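Local coordinates for protein alpha-ketoglutarate-dependent 2,4-dichlorophenoxyacetate dioxygenase (Bradyrhizobium diazoefficiens, PDB 5BKE) that probably acts as a metal- and 2-oxoglutarate-dependent dioxygenase of the TfdA family, degrading aryloxyalkanoate herbicides, at residues M56-N61 and H252-W257; R31-A36 and A41-H46. One frame throughout, in Å; residues are numbered along the deposited sequence.

From the N terminus, the chain runs through helix 27-40 and turns at once into strand 42-45. Contact 2 closes this short helix-to-strand connection, its segments separated only by the last four residues of the helix. Helix 52-59 follows and opens contact 1, whose second segment, 252-257, follows after 190 intervening residues. The two contacts therefore stand in series, neither enclosing nor crossing the other, with centres about 9 Å apart. They meet in one mixed sheet, where strands 42-45 and 254-258 are antiparallel neighbours: Leu254 O lies 2.8 Å from Phe45 N, a probable hydrogen bond. Between them the contacts tie helices 27-40 and 52-59 to that sheet.

Contact 1. Residues M56-N61 and H252-W257; sequences MAFALN and HDLVMW. With OGA (N-oxalylglycine), chain O.
Phe58 of helix 52-59 reaches across to Leu254 and Met256 on strand 254-258, packing the helix against the larger sheet of the double-stranded beta-helix (jelly-roll) core, the fold of the TauD/TfdA dioxygenases. Its CG stands anti to the backbone N (chi1 174°), which sends the ring out from the helix towards the strand. The CE2 corner does most of the touching. Leu254 brings CD2 to the ring edge, near the ring plane, at 4.1 Å from Phe58 CE2. Met256 makes a Met-aromatic contact: its SD sits 3.6 Å from Phe58 CE2 and 3.8 Å from CZ, at an oblique angle to the ring. Leu254 and Met256 alternate with Val255 along the strand, so their side chains leave it on the same side. Phe62 meets the Phe58 ring edge-to-face, and Leu129 of strand 127-132 adds to this buried apolar layer.

Further on, Asn61 folds back on the helix, and its ND2 gives a nearly straight hydrogen bond (170°) to Phe58 O, fastening the backbone of the residue that carries the ring. On the strand, the residue after Met256 belongs to the active site. Trp257 turns to the N-oxalylglycine pocket and meets the ligand with its ring edge, CZ2 lying 3.5 Å from OGA O1, in the plane of the indole.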
loop_
_atom_site.group_PDB
_atom_site.type_symbol
_atom_site.label_atom_id
_atom_site.label_comp_id
_atom_site.label_asym_id
_atom_site.label_seq_id
_atom_site.Cartn_x
_atom_site.Cartn_y
_atom_site.Cartn_z
ATOM N N MET C 56 -33.139 -12.587 37.944
ATOM C CA MET C 56 -33.408 -13.721 37.069
ATOM C C MET C 56 -34.308 -13.307 35.905
ATOM O O MET C 56 -34.075 -13.724 34.760
ATOM C CB MET C 56 -33.980 -14.907 37.862
ATOM C CG MET C 56 -34.372 -16.124 37.027
ATOM S SD MET C 56 -33.003 -16.856 36.099
ATOM C CE MET C 56 -32.085 -17.688 37.397
ATOM N N ALA C 57 -35.314 -12.480 36.190
ATOM C CA ALA C 57 -36.179 -11.920 35.145
ATOM C C ALA C 57 -35.375 -11.167 34.065
ATOM O O ALA C 57 -35.682 -11.271 32.867
ATOM C CB ALA C 57 -37.264 -11.027 35.743
ATOM N N PHE C 58 -34.348 -10.428 34.501
ATOM C CA PHE C 58 -33.436 -9.743 33.593
ATOM C C PHE C 58 -32.716 -10.775 32.726
ATOM O O PHE C 58 -32.721 -10.658 31.506
ATOM C CB PHE C 58 -32.441 -8.844 34.365
ATOM C CG PHE C 58 -31.354 -8.212 33.489
ATOM C CD1 PHE C 58 -31.671 -7.485 32.334
ATOM C CD2 PHE C 58 -30.015 -8.324 33.844
ATOM C CE1 PHE C 58 -30.664 -6.917 31.545
ATOM C CE2 PHE C 58 -29.005 -7.751 33.062
ATOM C CZ PHE C 58 -29.334 -7.047 31.913
ATOM N N ALA C 59 -32.134 -11.789 33.362
ATOM C CA ALA C 59 -31.414 -12.861 32.664
ATOM C C ALA C 59 -32.272 -13.607 31.647
ATOM O O ALA C 59 -31.772 -14.002 30.599
ATOM C CB ALA C 59 -30.810 -13.835 33.661
ATOM N N LEU C 60 -33.559 -13.774 31.945
ATOM C CA LEU C 60 -34.466 -14.559 31.079
ATOM C C LEU C 60 -34.838 -13.925 29.729
ATOM O O LEU C 60 -35.338 -14.627 28.843
ATOM C CB LEU C 60 -35.717 -15.031 31.850
ATOM C CG LEU C 60 -35.485 -16.163 32.865
ATOM C CD1 LEU C 60 -36.701 -16.342 33.778
ATOM C CD2 LEU C 60 -35.089 -17.489 32.200
ATOM N N ASN C 61 -34.565 -12.618 29.569
ATOM C CA ASN C 61 -34.586 -11.936 28.252
ATOM C C ASN C 61 -33.702 -12.633 27.213
ATOM O O ASN C 61 -33.983 -12.568 26.007
ATOM C CB ASN C 61 -34.075 -10.492 28.384
ATOM C CG ASN C 61 -35.080 -9.571 29.044
ATOM O OD1 ASN C 61 -36.037 -9.118 28.408
ATOM N ND2 ASN C 61 -34.871 -9.292 30.327
ATOM N N HIS C 252 -24.095 -3.401 45.118
ATOM C CA HIS C 252 -25.124 -3.462 44.064
ATOM C C HIS C 252 -24.631 -3.313 42.615
ATOM O O HIS C 252 -25.419 -2.973 41.732
ATOM C CB HIS C 252 -26.297 -2.500 44.337
ATOM C CG HIS C 252 -26.884 -2.627 45.708
ATOM N ND1 HIS C 252 -27.273 -1.534 46.452
ATOM C CD2 HIS C 252 -27.142 -3.714 46.476
ATOM C CE1 HIS C 252 -27.755 -1.941 47.612
ATOM N NE2 HIS C 252 -27.684 -3.259 47.653
ATOM N N ASP C 253 -23.349 -3.583 42.357
ATOM C CA ASP C 253 -22.903 -3.800 40.977
ATOM C C ASP C 253 -23.605 -5.046 40.418
ATOM O O ASP C 253 -23.912 -5.984 41.171
ATOM C CB ASP C 253 -21.406 -4.067 40.909
ATOM C CG ASP C 253 -20.557 -2.809 40.945
ATOM O OD1 ASP C 253 -21.089 -1.675 40.888
ATOM O OD2 ASP C 253 -19.317 -2.984 41.029
ATOM N N LEU C 254 -23.867 -5.037 39.113
ATOM C CA LEU C 254 -24.140 -6.267 38.372
ATOM C C LEU C 254 -23.159 -6.347 37.215
ATOM O O LEU C 254 -23.121 -5.454 36.367
ATOM C CB LEU C 254 -25.595 -6.363 37.879
ATOM C CG LEU C 254 -25.958 -7.707 37.201
ATOM C CD1 LEU C 254 -27.305 -8.239 37.660
ATOM C CD2 LEU C 254 -25.881 -7.676 35.673
ATOM N N VAL C 255 -22.371 -7.415 37.203
ATOM C CA VAL C 255 -21.470 -7.718 36.098
ATOM C C VAL C 255 -21.963 -8.991 35.415
ATOM O O VAL C 255 -22.228 -10.007 36.073
ATOM C CB VAL C 255 -19.992 -7.838 36.555
ATOM C CG1 VAL C 255 -19.074 -8.128 35.381
ATOM C CG2 VAL C 255 -19.539 -6.546 37.235
ATOM N N MET C 256 -22.116 -8.912 34.097
ATOM C CA MET C 256 -22.543 -10.055 33.291
ATOM C C MET C 256 -21.554 -10.340 32.177
ATOM O O MET C 256 -21.000 -9.414 31.567
ATOM C CB MET C 256 -23.970 -9.882 32.763
ATOM C CG MET C 256 -24.204 -8.743 31.789
ATOM S SD MET C 256 -25.935 -8.562 31.285
ATOM C CE MET C 256 -26.317 -10.172 30.575
ATOM N N TRP C 257 -21.306 -11.621 31.934
ATOM C CA TRP C 257 -20.296 -12.018 30.968
ATOM C C TRP C 257 -20.770 -13.121 30.032
ATOM O O TRP C 257 -21.638 -13.937 30.402
ATOM C CB TRP C 257 -18.975 -12.387 31.662
ATOM C CG TRP C 257 -19.058 -13.529 32.646
ATOM C CD1 TRP C 257 -18.886 -14.864 32.371
ATOM C CD2 TRP C 257 -19.299 -13.439 34.061
ATOM N NE1 TRP C 257 -19.023 -15.602 33.516
ATOM C CE2 TRP C 257 -19.272 -14.762 34.571
ATOM C CE3 TRP C 257 -19.551 -12.374 34.943
ATOM C CZ2 TRP C 257 -19.481 -15.052 35.927
ATOM C CZ3 TRP C 257 -19.755 -12.657 36.297
ATOM C CH2 TRP C 257 -19.724 -13.989 36.772
HETATM C C1 OGA O . -19.139 -17.097 39.146
HETATM C C2 OGA O . -17.807 -16.760 39.597
HETATM C C4 OGA O . -16.451 -15.270 41.009
HETATM C C5 OGA O . -16.776 -14.286 42.099
HETATM O O1 OGA O . -19.234 -17.823 38.126
HETATM O O2 OGA O . -20.119 -16.619 39.760
HETATM O "O2'" OGA O . -16.877 -17.482 39.249
HETATM O O3 OGA O . -17.484 -14.699 43.046
HETATM N N1 OGA O . -17.677 -15.663 40.331
HETATM O O4 OGA O . -16.344 -13.114 42.003
#

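Contact 2. Residues R31-A36 and A41-H46; sequences REVESA and AVLVFH
This is a buried apolar helix-on-strand contact, made where helix 27-40 turns back into strand 42-45 and lies against the main sheet. Leu43 is its centre: the side chain points from the strand to the helix and lays its forked end against Val33 and Ala36, one helical turn apart. CD1 touches both residues, at 3.9 Å from Val33 CG1 and the same distance from Ala36 CB. It also comes to 3.7 Å from the backbone carbonyl oxygen Val33 O. CD2, the other branch, lies 4.0 Å from Ala36 CB, so the small alanine methyl is met by both arms of the fork. The fork is placed there by a first torsion of -66°, with CG anti to the carbonyl carbon and beside the backbone N. On Val33, CG1 is the branch in touch, set anti to its own N.

Replacing Leu43 with an alanine would probably leave Val33 CG1 and Ala36 CB without their partner on the strand and open a gap between helix and sheet. Ala41, the first residue after the helix to leave helical geometry, has a positive phi (71°) where the chain breaks from the helix into the strand, and Ala36 O stands 3.8 Å from Ala41 N. The leucine also packs on Met256 of strand 254-258 and on Val16 of strand 14-17, so the same side chain also meets residues of the two strands flanking its own. Strand 14-17, helix 27-40 and the parallel strand 42-45 form a beta-alpha-beta crossover, and the contact joins the helix to the second strand of that unit.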
loop_
_atom_site.group_PDB
_atom_site.type_symbol
_atom_site.label_atom_id
_atom_site.label_comp_id
_atom_site.label_asym_id
_atom_site.label_seq_id
_atom_site.Cartn_x
_atom_site.Cartn_y
_atom_site.Cartn_z
ATOM N N ARG C 31 -32.696 -6.446 23.110
ATOM C CA ARG C 31 -31.939 -6.575 21.861
ATOM C C ARG C 31 -30.585 -5.833 21.953
ATOM O O ARG C 31 -29.538 -6.403 21.635
ATOM C CB ARG C 31 -32.794 -6.044 20.707
ATOM C CG ARG C 31 -32.646 -6.788 19.391
ATOM C CD ARG C 31 -33.965 -6.888 18.607
ATOM N NE ARG C 31 -34.615 -5.583 18.445
ATOM C CZ ARG C 31 -35.869 -5.283 18.811
ATOM N NH1 ARG C 31 -36.684 -6.205 19.334
ATOM N NH2 ARG C 31 -36.324 -4.046 18.624
ATOM N N GLU C 32 -30.621 -4.591 22.439
ATOM C CA GLU C 32 -29.411 -3.768 22.646
ATOM C C GLU C 32 -28.406 -4.380 23.612
ATOM O O GLU C 32 -27.194 -4.389 23.320
ATOM C CB GLU C 32 -29.764 -2.345 23.094
ATOM C CG GLU C 32 -30.420 -1.486 22.019
ATOM C CD GLU C 32 -29.543 -1.334 20.798
ATOM O OE1 GLU C 32 -28.639 -0.463 20.826
ATOM O OE2 GLU C 32 -29.744 -2.094 19.820
ATOM N N VAL C 33 -28.904 -4.893 24.747
ATOM C CA VAL C 33 -28.027 -5.496 25.757
ATOM C C VAL C 33 -27.339 -6.723 25.172
ATOM O O VAL C 33 -26.112 -6.886 25.324
ATOM C CB VAL C 33 -28.761 -5.843 27.073
ATOM C CG1 VAL C 33 -27.848 -6.615 28.025
ATOM C CG2 VAL C 33 -29.291 -4.578 27.742
ATOM N N GLU C 34 -28.112 -7.565 24.480
ATOM C CA GLU C 34 -27.538 -8.774 23.882
ATOM C C GLU C 34 -26.472 -8.470 22.791
ATOM O O GLU C 34 -25.433 -9.148 22.750
ATOM C CB GLU C 34 -28.616 -9.738 23.371
ATOM C CG GLU C 34 -28.014 -11.038 22.866
ATOM C CD GLU C 34 -28.967 -12.223 22.843
ATOM O OE1 GLU C 34 -30.197 -12.042 23.026
ATOM O OE2 GLU C 34 -28.459 -13.351 22.616
ATOM N N SER C 35 -26.729 -7.476 21.927
ATOM C CA SER C 35 -25.721 -7.046 20.929
ATOM C C SER C 35 -24.458 -6.537 21.600
ATOM O O SER C 35 -23.346 -6.844 21.137
ATOM C CB SER C 35 -26.251 -5.983 19.966
ATOM O OG SER C 35 -27.465 -6.404 19.389
ATOM N N ALA C 36 -24.629 -5.790 22.700
ATOM C CA ALA C 36 -23.507 -5.316 23.516
ATOM C C ALA C 36 -22.736 -6.488 24.122
ATOM O O ALA C 36 -21.511 -6.436 24.241
ATOM C CB ALA C 36 -23.995 -4.374 24.601
ATOM N N ALA C 41 -18.519 -8.585 25.285
ATOM C CA ALA C 41 -18.314 -9.844 26.044
ATOM C C ALA C 41 -18.585 -9.773 27.557
ATOM O O ALA C 41 -18.976 -10.786 28.174
ATOM C CB ALA C 41 -16.951 -10.484 25.750
ATOM N N VAL C 42 -18.371 -8.597 28.143
ATOM C CA VAL C 42 -18.599 -8.339 29.567
ATOM C C VAL C 42 -19.270 -6.968 29.696
ATOM O O VAL C 42 -18.845 -5.986 29.063
ATOM C CB VAL C 42 -17.289 -8.372 30.414
ATOM C CG1 VAL C 42 -17.575 -8.164 31.895
ATOM C CG2 VAL C 42 -16.522 -9.668 30.245
ATOM N N LEU C 43 -20.319 -6.911 30.510
ATOM C CA LEU C 43 -21.038 -5.676 30.759
ATOM C C LEU C 43 -21.106 -5.390 32.252
ATOM O O LEU C 43 -21.316 -6.298 33.055
ATOM C CB LEU C 43 -22.436 -5.705 30.127
ATOM C CG LEU C 43 -22.566 -5.750 28.597
ATOM C CD1 LEU C 43 -24.041 -5.714 28.210
ATOM C CD2 LEU C 43 -21.778 -4.636 27.887
ATOM N N VAL C 44 -20.914 -4.117 32.604
ATOM C CA VAL C 44 -20.854 -3.650 33.991
ATOM C C VAL C 44 -22.003 -2.670 34.198
ATOM O O VAL C 44 -22.134 -1.697 33.461
ATOM C CB VAL C 44 -19.491 -2.966 34.295
ATOM C CG1 VAL C 44 -19.454 -2.372 35.707
ATOM C CG2 VAL C 44 -18.336 -3.942 34.097
ATOM N N PHE C 45 -22.859 -2.956 35.174
ATOM C CA PHE C 45 -23.957 -2.066 35.538
ATOM C C PHE C 45 -23.681 -1.661 36.973
ATOM O O PHE C 45 -23.435 -2.523 37.817
ATOM C CB PHE C 45 -25.319 -2.781 35.487
ATOM C CG PHE C 45 -25.760 -3.223 34.107
ATOM C CD1 PHE C 45 -25.216 -4.368 33.502
ATOM C CD2 PHE C 45 -26.777 -2.535 33.438
ATOM C CE1 PHE C 45 -25.646 -4.782 32.246
ATOM C CE2 PHE C 45 -27.210 -2.949 32.178
ATOM C CZ PHE C 45 -26.638 -4.072 31.580
ATOM N N HIS C 46 -23.728 -0.365 37.257
ATOM C CA HIS C 46 -23.590 0.121 38.635
ATOM C C HIS C 46 -24.967 0.386 39.265
ATOM O O HIS C 46 -25.944 0.616 38.551
ATOM C CB HIS C 46 -22.696 1.381 38.692
ATOM C CG HIS C 46 -21.286 1.144 38.240
ATOM N ND1 HIS C 46 -20.424 0.295 38.899
ATOM C CD2 HIS C 46 -20.588 1.645 37.193
ATOM C CE1 HIS C 46 -19.255 0.284 38.281
ATOM N NE2 HIS C 46 -19.327 1.098 37.244
#